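Local atomic coordinates of teichoic acid biosynthesis protein F (Staphylococcus epidermidis, PDB entry 3L7I), a protein that probably takes part in teichoic acid biosynthesis and has a GT-B type architecture with two Rossmann-like parallel sheets. Residues K351-Y365 against Y383-V397. Residues are numbered along the deposited sequence; the frame is centred on the assembly and turned at random.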
ATOM      1  N   LYS A 351      28.968  -6.933  17.932  1.00 79.41           N
ATOM      2  CA  LYS A 351      29.925  -6.680  18.990  1.00 82.11           C
ATOM      3  C   LYS A 351      30.868  -7.881  19.103  1.00 81.82           C
ATOM      4  O   LYS A 351      30.433  -8.954  19.512  1.00 78.72           O
ATOM      5  CB  LYS A 351      29.180  -6.501  20.307  1.00 81.01           C
ATOM      6  CG  LYS A 351      28.116  -5.412  20.309  1.00 81.10           C
ATOM      7  CD  LYS A 351      27.213  -5.583  21.516  1.00 79.53           C
ATOM      8  CE  LYS A 351      26.691  -4.268  22.056  1.00 81.50           C
ATOM      9  NZ  LYS A 351      25.755  -4.542  23.197  1.00 79.97           N
ATOM     10  N   PRO A 352      32.160  -7.713  18.748  1.00 69.41           N
ATOM     11  CA  PRO A 352      33.099  -8.846  18.784  1.00 69.48           C
ATOM     12  C   PRO A 352      33.102  -9.673  20.078  1.00 68.37           C
ATOM     13  O   PRO A 352      33.367 -10.855  19.983  1.00 67.50           O
ATOM     14  CB  PRO A 352      34.457  -8.181  18.552  1.00 74.85           C
ATOM     15  CG  PRO A 352      34.137  -7.002  17.708  1.00 76.70           C
ATOM     16  CD  PRO A 352      32.791  -6.501  18.192  1.00 73.85           C
ATOM     17  N   LYS A 353      32.807  -9.114  21.246  1.00 77.83           N
ATOM     18  CA  LYS A 353      32.874  -9.946  22.449  1.00 76.53           C
ATOM     19  C   LYS A 353      31.561 -10.597  22.911  1.00 72.39           C
ATOM     20  O   LYS A 353      31.454 -11.025  24.063  1.00 71.80           O
ATOM     21  CB  LYS A 353      33.569  -9.225  23.598  1.00 80.05           C
ATOM     22  CG  LYS A 353      33.089  -7.826  23.857  1.00 82.03           C
ATOM     23  CD  LYS A 353      33.809  -7.235  25.081  1.00 85.90           C
ATOM     24  CE  LYS A 353      35.319  -7.199  24.904  1.00 90.06           C
ATOM     25  NZ  LYS A 353      35.977  -6.504  26.053  1.00 94.68           N
ATOM     26  N   THR A 354      30.588 -10.700  22.007  1.00 66.31           N
ATOM     27  CA  THR A 354      29.317 -11.368  22.292  1.00 64.87           C
ATOM     28  C   THR A 354      29.286 -12.759  21.656  1.00 63.24           C
ATOM     29  O   THR A 354      29.583 -12.908  20.475  1.00 62.58           O
ATOM     30  CB  THR A 354      28.079 -10.548  21.767  1.00 64.23           C
ATOM     31  OG1 THR A 354      27.851  -9.392  22.588  1.00 65.72           O
ATOM     32  CG2 THR A 354      26.815 -11.402  21.767  1.00 62.64           C
ATOM     33  N   ILE A 355      28.897 -13.766  22.431  1.00 62.71           N
ATOM     34  CA  ILE A 355      28.769 -15.131  21.923  1.00 61.28           C
ATOM     35  C   ILE A 355      27.393 -15.745  22.279  1.00 60.20           C
ATOM     36  O   ILE A 355      26.954 -15.646  23.427  1.00 60.82           O
ATOM     37  CB  ILE A 355      29.904 -15.990  22.510  1.00 61.93           C
ATOM     38  CG1 ILE A 355      31.236 -15.261  22.353  1.00 63.42           C
ATOM     39  CG2 ILE A 355      29.961 -17.395  21.885  1.00 60.65           C
ATOM     40  CD1 ILE A 355      32.309 -15.811  23.268  1.00 64.62           C
ATOM     41  N   VAL A 356      26.707 -16.350  21.307  1.00 58.78           N
ATOM     42  CA  VAL A 356      25.455 -17.082  21.592  1.00 57.88           C
ATOM     43  C   VAL A 356      25.626 -18.586  21.614  1.00 57.18           C
ATOM     44  O   VAL A 356      26.343 -19.140  20.786  1.00 56.78           O
ATOM     45  CB  VAL A 356      24.322 -16.825  20.565  1.00 56.90           C
ATOM     46  CG1 VAL A 356      23.050 -16.375  21.243  1.00 57.06           C
ATOM     47  CG2 VAL A 356      24.754 -15.872  19.459  1.00 57.01           C
ATOM     48  N   PHE A 357      24.917 -19.242  22.531  1.00 57.12           N
ATOM     49  CA  PHE A 357      24.906 -20.700  22.637  1.00 56.53           C
ATOM     50  C   PHE A 357      23.488 -21.217  22.554  1.00 55.78           C
ATOM     51  O   PHE A 357      22.559 -20.583  23.055  1.00 56.09           O
ATOM     52  CB  PHE A 357      25.507 -21.149  23.965  1.00 57.46           C
ATOM     53  CG  PHE A 357      26.946 -20.813  24.104  1.00 58.38           C
ATOM     54  CD1 PHE A 357      27.906 -21.801  24.087  1.00 58.43           C
ATOM     55  CD2 PHE A 357      27.347 -19.500  24.217  1.00 59.33           C
ATOM     56  CE1 PHE A 357      29.250 -21.481  24.200  1.00 59.47           C
ATOM     57  CE2 PHE A 357      28.681 -19.174  24.329  1.00 60.39           C
ATOM     58  CZ  PHE A 357      29.637 -20.166  24.325  1.00 60.48           C
ATOM     59  N   GLU A 358      23.314 -22.374  21.929  1.00 60.61           N
ATOM     60  CA  GLU A 358      22.018 -23.007  21.934  1.00 59.21           C
ATOM     61  C   GLU A 358      22.247 -24.465  21.681  1.00 56.85           C
ATOM     62  O   GLU A 358      22.953 -24.832  20.760  1.00 55.52           O
ATOM     63  CB  GLU A 358      21.165 -22.406  20.839  1.00 58.55           C
ATOM     64  CG  GLU A 358      19.697 -22.730  20.882  1.00 58.04           C
ATOM     65  CD  GLU A 358      18.995 -22.264  19.595  1.00 57.51           C
ATOM     66  OE1 GLU A 358      17.898 -21.630  19.658  1.00 58.50           O
ATOM     67  OE2 GLU A 358      19.574 -22.517  18.499  1.00 56.40           O
ATOM     68  N   SER A 359      21.694 -25.315  22.524  1.00 54.24           N
ATOM     69  CA  SER A 359      21.720 -26.732  22.204  1.00 53.85           C
ATOM     70  C   SER A 359      20.334 -27.275  21.948  1.00 53.59           C
ATOM     71  O   SER A 359      19.353 -26.833  22.542  1.00 53.94           O
ATOM     72  CB  SER A 359      22.429 -27.565  23.256  1.00 54.41           C
ATOM     73  OG  SER A 359      21.807 -27.445  24.505  1.00 55.10           O
ATOM     74  N   PHE A 360      20.284 -28.220  21.014  1.00 53.11           N
ATOM     75  CA  PHE A 360      19.041 -28.781  20.499  1.00 52.96           C
ATOM     76  C   PHE A 360      17.901 -27.787  20.244  1.00 52.97           C
ATOM     77  O   PHE A 360      16.773 -27.993  20.664  1.00 53.34           O
ATOM     78  CB  PHE A 360      18.639 -29.938  21.374  1.00 53.41           C
ATOM     79  CG  PHE A 360      19.710 -30.968  21.468  1.00 53.42           C
ATOM     80  CD1 PHE A 360      20.099 -31.671  20.329  1.00 53.05           C
ATOM     81  CD2 PHE A 360      20.362 -31.214  22.677  1.00 53.93           C
ATOM     82  CE1 PHE A 360      21.085 -32.625  20.391  1.00 53.17           C
ATOM     83  CE2 PHE A 360      21.368 -32.173  22.761  1.00 54.03           C
ATOM     84  CZ  PHE A 360      21.731 -32.887  21.618  1.00 53.63           C
ATOM     85  N   GLY A 361      18.226 -26.713  19.542  1.00 56.03           N
ATOM     86  CA  GLY A 361      17.229 -25.730  19.187  1.00 56.96           C
ATOM     87  C   GLY A 361      16.586 -25.143  20.423  1.00 58.26           C
ATOM     88  O   GLY A 361      15.404 -24.779  20.413  1.00 58.97           O
ATOM     89  N   GLY A 362      17.361 -25.065  21.500  1.00 53.75           N
ATOM     90  CA  GLY A 362      16.937 -24.318  22.664  1.00 54.54           C
ATOM     91  C   GLY A 362      16.079 -25.104  23.631  1.00 55.17           C
ATOM     92  O   GLY A 362      15.332 -24.517  24.411  1.00 55.94           O
ATOM     93  N   LYS A 363      16.180 -26.428  23.605  1.00 55.00           N
ATOM     94  CA  LYS A 363      15.382 -27.177  24.536  1.00 55.75           C
ATOM     95  C   LYS A 363      16.094 -27.239  25.851  1.00 56.46           C
ATOM     96  O   LYS A 363      15.489 -27.496  26.867  1.00 57.38           O
ATOM     97  CB  LYS A 363      15.070 -28.579  24.018  1.00 55.51           C
ATOM     98  CG  LYS A 363      15.895 -29.704  24.641  1.00 55.67           C
ATOM     99  CD  LYS A 363      15.206 -31.075  24.500  1.00 55.92           C
ATOM    100  CE  LYS A 363      16.144 -32.224  24.911  1.00 55.99           C
ATOM    101  NZ  LYS A 363      15.475 -33.586  24.739  1.00 56.36           N
ATOM    102  N   ASN A 364      17.382 -26.956  25.840  1.00 64.13           N
ATOM    103  CA  ASN A 364      18.238 -27.382  26.926  1.00 65.28           C
ATOM    104  C   ASN A 364      19.394 -26.495  27.174  1.00 67.11           C
ATOM    105  O   ASN A 364      19.843 -25.777  26.291  1.00 66.61           O
ATOM    106  CB  ASN A 364      18.864 -28.713  26.556  1.00 62.83           C
ATOM    107  CG  ASN A 364      18.139 -29.850  27.146  1.00 62.56           C
ATOM    108  OD1 ASN A 364      17.133 -29.653  27.836  1.00 63.99           O
ATOM    109  ND2 ASN A 364      18.626 -31.058  26.905  1.00 60.98           N
ATOM    110  N   TYR A 365      19.914 -26.590  28.385  1.00 58.10           N
ATOM    111  CA  TYR A 365      21.281 -26.200  28.630  1.00 58.46           C
ATOM    112  C   TYR A 365      22.037 -27.510  28.730  1.00 58.33           C
ATOM    113  O   TYR A 365      21.935 -28.202  29.731  1.00 59.10           O
ATOM    114  CB  TYR A 365      21.394 -25.396  29.916  1.00 59.90           C
ATOM    115  CG  TYR A 365      22.820 -25.191  30.348  1.00 60.60           C
ATOM    116  CD1 TYR A 365      23.663 -24.324  29.652  1.00 60.38           C
ATOM    117  CD2 TYR A 365      23.338 -25.886  31.439  1.00 61.61           C
ATOM    118  CE1 TYR A 365      24.984 -24.150  30.036  1.00 61.23           C
ATOM    119  CE2 TYR A 365      24.651 -25.726  31.832  1.00 62.42           C
ATOM    120  CZ  TYR A 365      25.473 -24.854  31.132  1.00 62.26           C
ATOM    121  OH  TYR A 365      26.781 -24.687  31.551  1.00 63.29           O
ATOM    122  N   TYR A 383      33.603 -11.906  28.589  1.00 74.17           N
ATOM    123  CA  TYR A 383      32.844 -11.742  27.355  1.00 72.23           C
ATOM    124  C   TYR A 383      31.341 -11.719  27.654  1.00 71.13           C
ATOM    125  O   TYR A 383      30.913 -12.189  28.715  1.00 71.45           O
ATOM    126  CB  TYR A 383      33.146 -12.876  26.383  1.00 70.49           C
ATOM    127  CG  TYR A 383      34.508 -12.839  25.743  1.00 71.35           C
ATOM    128  CD1 TYR A 383      35.220 -14.006  25.559  1.00 70.91           C
ATOM    129  CD2 TYR A 383      35.074 -11.651  25.308  1.00 72.71           C
ATOM    130  CE1 TYR A 383      36.458 -14.006  24.958  1.00 71.81           C
ATOM    131  CE2 TYR A 383      36.322 -11.637  24.702  1.00 73.65           C
ATOM    132  CZ  TYR A 383      37.010 -12.827  24.534  1.00 73.21           C
ATOM    133  OH  TYR A 383      38.254 -12.867  23.942  1.00 75.85           O
ATOM    134  N   ARG A 384      30.544 -11.174  26.736  1.00 69.99           N
ATOM    135  CA  ARG A 384      29.099 -11.232  26.900  1.00 68.90           C
ATOM    136  C   ARG A 384      28.582 -12.608  26.442  1.00 66.82           C
ATOM    137  O   ARG A 384      28.529 -12.898  25.241  1.00 65.41           O
ATOM    138  CB  ARG A 384      28.392 -10.089  26.154  1.00 68.68           C
ATOM    139  CG  ARG A 384      26.882 -10.021  26.439  1.00 67.96           C
ATOM    140  CD  ARG A 384      26.278  -8.629  26.220  1.00 68.68           C
ATOM    141  NE  ARG A 384      25.634  -8.455  24.913  1.00 67.14           N
ATOM    142  CZ  ARG A 384      24.314  -8.481  24.712  1.00 66.17           C
ATOM    143  NH1 ARG A 384      23.475  -8.681  25.731  1.00 66.55           N
ATOM    144  NH2 ARG A 384      23.828  -8.311  23.487  1.00 64.96           N
ATOM    145  N   TYR A 385      28.226 -13.464  27.400  1.00 66.80           N
ATOM    146  CA  TYR A 385      27.645 -14.763  27.078  1.00 65.05           C
ATOM    147  C   TYR A 385      26.112 -14.745  27.091  1.00 64.16           C
ATOM    148  O   TYR A 385      25.480 -14.276  28.054  1.00 65.16           O
ATOM    149  CB  TYR A 385      28.193 -15.834  28.006  1.00 65.52           C
ATOM    150  CG  TYR A 385      29.684 -16.019  27.859  1.00 66.28           C
ATOM    151  CD1 TYR A 385      30.210 -16.848  26.876  1.00 65.11           C
ATOM    152  CD2 TYR A 385      30.568 -15.358  28.696  1.00 68.35           C
ATOM    153  CE1 TYR A 385      31.578 -17.019  26.733  1.00 65.95           C
ATOM    154  CE2 TYR A 385      31.938 -15.522  28.569  1.00 69.24           C
ATOM    155  CZ  TYR A 385      32.442 -16.352  27.584  1.00 68.03           C
ATOM    156  OH  TYR A 385      33.810 -16.511  27.456  1.00 69.08           O
ATOM    157  N   ILE A 386      25.525 -15.246  26.001  1.00 62.46           N
ATOM    158  CA  ILE A 386      24.079 -15.317  25.864  1.00 61.62           C
ATOM    159  C   ILE A 386      23.643 -16.746  25.551  1.00 60.25           C
ATOM    160  O   ILE A 386      24.221 -17.395  24.681  1.00 59.37           O
ATOM    161  CB  ILE A 386      23.606 -14.374  24.764  1.00 61.10           C
ATOM    162  CG1 ILE A 386      24.024 -12.945  25.107  1.00 62.61           C
ATOM    163  CG2 ILE A 386      22.103 -14.422  24.633  1.00 60.42           C
ATOM    164  CD1 ILE A 386      23.972 -11.964  23.945  1.00 62.33           C
ATOM    165  N   TRP A 387      22.640 -17.251  26.271  1.00 60.25           N
ATOM    166  CA  TRP A 387      22.007 -18.542  25.935  1.00 59.08           C
ATOM    167  C   TRP A 387      20.563 -18.381  25.415  1.00 58.43           C
ATOM    168  O   TRP A 387      19.769 -17.597  25.943  1.00 59.17           O
ATOM    169  CB  TRP A 387      22.038 -19.496  27.130  1.00 59.67           C
ATOM    170  CG  TRP A 387      23.290 -20.339  27.190  1.00 59.63           C
ATOM    171  CD1 TRP A 387      24.520 -19.975  27.689  1.00 60.69           C
ATOM    172  CD2 TRP A 387      23.431 -21.683  26.736  1.00 58.67           C
ATOM    173  NE1 TRP A 387      25.413 -21.011  27.562  1.00 60.39           N
ATOM    174  CE2 TRP A 387      24.772 -22.068  26.976  1.00 59.14           C
ATOM    175  CE3 TRP A 387      22.556 -22.601  26.161  1.00 57.61           C
ATOM    176  CZ2 TRP A 387      25.251 -23.324  26.645  1.00 58.52           C
ATOM    177  CZ3 TRP A 387      23.034 -23.849  25.841  1.00 57.04           C
ATOM    178  CH2 TRP A 387      24.369 -24.201  26.081  1.00 57.46           C
ATOM    179  N   SER A 388      20.215 -19.127  24.375  1.00 57.20           N
ATOM    180  CA  SER A 388      18.878 -19.049  23.804  1.00 56.70           C
ATOM    181  C   SER A 388      18.106 -20.309  24.153  1.00 56.46           C
ATOM    182  O   SER A 388      18.637 -21.390  23.990  1.00 55.96           O
ATOM    183  CB  SER A 388      19.001 -18.885  22.298  1.00 55.73           C
ATOM    184  OG  SER A 388      17.977 -19.575  21.614  1.00 55.03           O
ATOM    185  N   PHE A 389      16.875 -20.170  24.648  1.00 56.95           N
ATOM    186  CA  PHE A 389      16.018 -21.309  25.055  1.00 57.00           C
ATOM    187  C   PHE A 389      14.592 -21.123  24.540  1.00 56.95           C
ATOM    188  O   PHE A 389      14.218 -20.020  24.163  1.00 57.10           O
ATOM    189  CB  PHE A 389      15.951 -21.441  26.592  1.00 58.23           C
ATOM    190  CG  PHE A 389      17.290 -21.610  27.242  1.00 58.56           C
ATOM    191  CD1 PHE A 389      17.896 -22.848  27.293  1.00 58.16           C
ATOM    192  CD2 PHE A 389      17.954 -20.526  27.777  1.00 59.42           C
ATOM    193  CE1 PHE A 389      19.125 -23.011  27.869  1.00 58.58           C
ATOM    194  CE2 PHE A 389      19.190 -20.684  28.350  1.00 59.90           C
ATOM    195  CZ  PHE A 389      19.776 -21.943  28.398  1.00 59.46           C
ATOM    196  N   LYS A 390      13.785 -22.181  24.532  1.00 56.91           N
ATOM    197  CA  LYS A 390      12.381 -22.014  24.203  1.00 57.21           C
ATOM    198  C   LYS A 390      11.706 -21.419  25.401  1.00 58.52           C
ATOM    199  O   LYS A 390      10.851 -20.557  25.278  1.00 59.39           O
ATOM    200  CB  LYS A 390      11.713 -23.336  23.865  1.00 57.03           C
ATOM    201  CG  LYS A 390      12.338 -24.052  22.712  1.00 55.93           C
ATOM    202  CD  LYS A 390      11.412 -25.146  22.226  1.00 56.01           C
ATOM    203  CE  LYS A 390      12.192 -26.391  21.774  1.00 55.38           C
ATOM    204  NZ  LYS A 390      11.393 -27.675  21.961  1.00 55.93           N
ATOM    205  N   ASN A 391      12.108 -21.886  26.572  1.00 62.70           N
ATOM    206  CA  ASN A 391      11.520 -21.437  27.827  1.00 66.43           C
ATOM    207  C   ASN A 391      12.577 -21.147  28.875  1.00 69.42           C
ATOM    208  O   ASN A 391      12.841 -21.973  29.727  1.00 69.88           O
ATOM    209  CB  ASN A 391      10.540 -22.487  28.340  1.00 65.88           C
ATOM    210  CG  ASN A 391       9.355 -22.671  27.407  1.00 64.01           C
ATOM    211  OD1 ASN A 391       8.594 -21.722  27.154  1.00 65.56           O
ATOM    212  ND2 ASN A 391       9.188 -23.890  26.884  1.00 61.10           N
ATOM    213  N   PRO A 392      13.184 -19.958  28.805  1.00 61.51           N
ATOM    214  CA  PRO A 392      14.321 -19.562  29.643  1.00 62.22           C
ATOM    215  C   PRO A 392      14.088 -19.666  31.147  1.00 63.92           C
ATOM    216  O   PRO A 392      15.056 -19.892  31.865  1.00 64.44           O
ATOM    217  CB  PRO A 392      14.553 -18.113  29.241  1.00 62.38           C
ATOM    218  CG  PRO A 392      14.081 -18.050  27.836  1.00 61.07           C
ATOM    219  CD  PRO A 392      12.869 -18.928  27.798  1.00 61.00           C
ATOM    220  N   ASP A 393      12.850 -19.528  31.610  1.00 94.12           N
ATOM    221  CA  ASP A 393      12.585 -19.552  33.048  1.00 97.45           C
ATOM    222  C   ASP A 393      12.593 -20.977  33.612  1.00 98.70           C
ATOM    223  O   ASP A 393      12.551 -21.169  34.819  1.00101.21           O
ATOM    224  CB  ASP A 393      11.268 -18.825  33.383  1.00101.04           C
ATOM    225  CG  ASP A 393      11.281 -17.327  32.975  1.00100.18           C
ATOM    226  OD1 ASP A 393      12.258 -16.609  33.307  1.00 98.77           O
ATOM    227  OD2 ASP A 393      10.305 -16.858  32.331  1.00101.22           O
ATOM    228  N   LYS A 394      12.654 -21.971  32.730  1.00 82.18           N
ATOM    229  CA  LYS A 394      12.709 -23.382  33.128  1.00 80.09           C
ATOM    230  C   LYS A 394      14.082 -23.963  32.863  1.00 78.01           C
ATOM    231  O   LYS A 394      14.263 -25.169  32.870  1.00 75.72           O
ATOM    232  CB  LYS A 394      11.676 -24.218  32.366  1.00 75.97           C
ATOM    233  CG  LYS A 394      10.279 -24.215  32.959  1.00 78.14           C
ATOM    234  CD  LYS A 394       9.289 -24.795  31.965  1.00 74.63           C
ATOM    235  CE  LYS A 394       7.846 -24.420  32.295  1.00 76.85           C
ATOM    236  NZ  LYS A 394       6.990 -24.405  31.045  1.00 74.22           N
ATOM    237  N   ASN A 395      15.047 -23.098  32.610  1.00 69.57           N
ATOM    238  CA  ASN A 395      16.410 -23.539  32.404  1.00 66.82           C
ATOM    239  C   ASN A 395      17.366 -22.845  33.348  1.00 66.91           C
ATOM    240  O   ASN A 395      17.247 -21.647  33.602  1.00 67.54           O
ATOM    241  CB  ASN A 395      16.825 -23.312  30.964  1.00 63.60           C
ATOM    242  CG  ASN A 395      16.379 -24.425  30.075  1.00 60.57           C
ATOM    243  OD1 ASN A 395      16.902 -25.547  30.151  1.00 60.28           O
ATOM    244  ND2 ASN A 395      15.398 -24.144  29.228  1.00 60.01           N
ATOM    245  N   VAL A 396      18.306 -23.609  33.880  1.00 64.91           N
ATOM    246  CA  VAL A 396      19.225 -23.096  34.881  1.00 66.38           C
ATOM    247  C   VAL A 396      20.623 -23.059  34.306  1.00 65.70           C
ATOM    248  O   VAL A 396      21.246 -24.107  34.119  1.00 65.07           O
ATOM    249  CB  VAL A 396      19.240 -24.002  36.122  1.00 67.67           C
ATOM    250  CG1 VAL A 396      20.294 -23.541  37.083  1.00 69.25           C
ATOM    251  CG2 VAL A 396      17.877 -24.019  36.778  1.00 68.67           C
ATOM    252  N   VAL A 397      21.119 -21.859  34.032  1.00 65.95           N
ATOM    253  CA  VAL A 397      22.467 -21.707  33.486  1.00 65.57           C
ATOM    254  C   VAL A 397      23.440 -21.165  34.537  1.00 67.46           C
ATOM    255  O   VAL A 397      23.173 -20.118  35.135  1.00 68.81           O
ATOM    256  CB  VAL A 397      22.464 -20.714  32.325  1.00 64.65           C
ATOM    257  CG1 VAL A 397      23.853 -20.612  31.698  1.00 64.34           C
ATOM    258  CG2 VAL A 397      21.397 -21.084  31.306  1.00 63.06           C
TER
HETATM  259  O   HOH W   1      19.870 -23.946  24.219  1.00 42.30           O
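Phe357 and Trp387, paired on adjacent parallel strands, illustrate how an indole can pack at the C-terminal end of two strands of a Rossmann-like sheet, where the chain leaves for its loops. The ladder beneath them is regular: Arg384 N gives to Lys353 O, then Ile355 N, Ile386 N, Phe357 N and Ser388 N bond in turn to Arg384, Ile355, Ile386 and Phe357 carbonyls. From its CB, Trp387 leaves the sheet on the face shared with Ile355, Phe357 and Tyr385, and chi2 near 82° turns the indole roughly perpendicular to the plane of CA, CB and CG, so that Phe357 covers one face and Tyr365 the other. Phe357 CB sits over the indole, nearest Trp387 CE2, close to CD2 and a little farther from CG and CD1, making a CH-pi contact with the six-membered ring. Trp387 NE1 lies 3.8 Å from Phe357 CG, for the two rings are nearly parallel but slid apart. On the opposite face the edge of Tyr365 arrives T-shaped, its CE1 3.5 Å from Trp387 CZ2, its CD1 near Trp387 CH2 and the planes 68° apart. At the tip, Trp387 CZ3 reaches Asn364 O at 3.8 Å. A water near the indole plane accepts from Ser359 N at 2.8 Å and lies close to Asn364 O and Ser388 O. Across the sheet from the aromatic cluster, Ser388 OG donates to Glu358 OE1 (2.8 Å), meeting the carboxylate from above its plane; Arg406 is salt-bridged to that oxygen. Past the strand ends, Lys390 N bonds to Gly362 O at 2.8 Å. Strands 354-358 and 384-389 belong to a beta-alpha-beta unit: its helix 367-379 packs on Tyr365 and Tyr385, helix 409-417 covers Val356 and Ile386 on the other face, and strands 418-423 and 402-405 flank the pair.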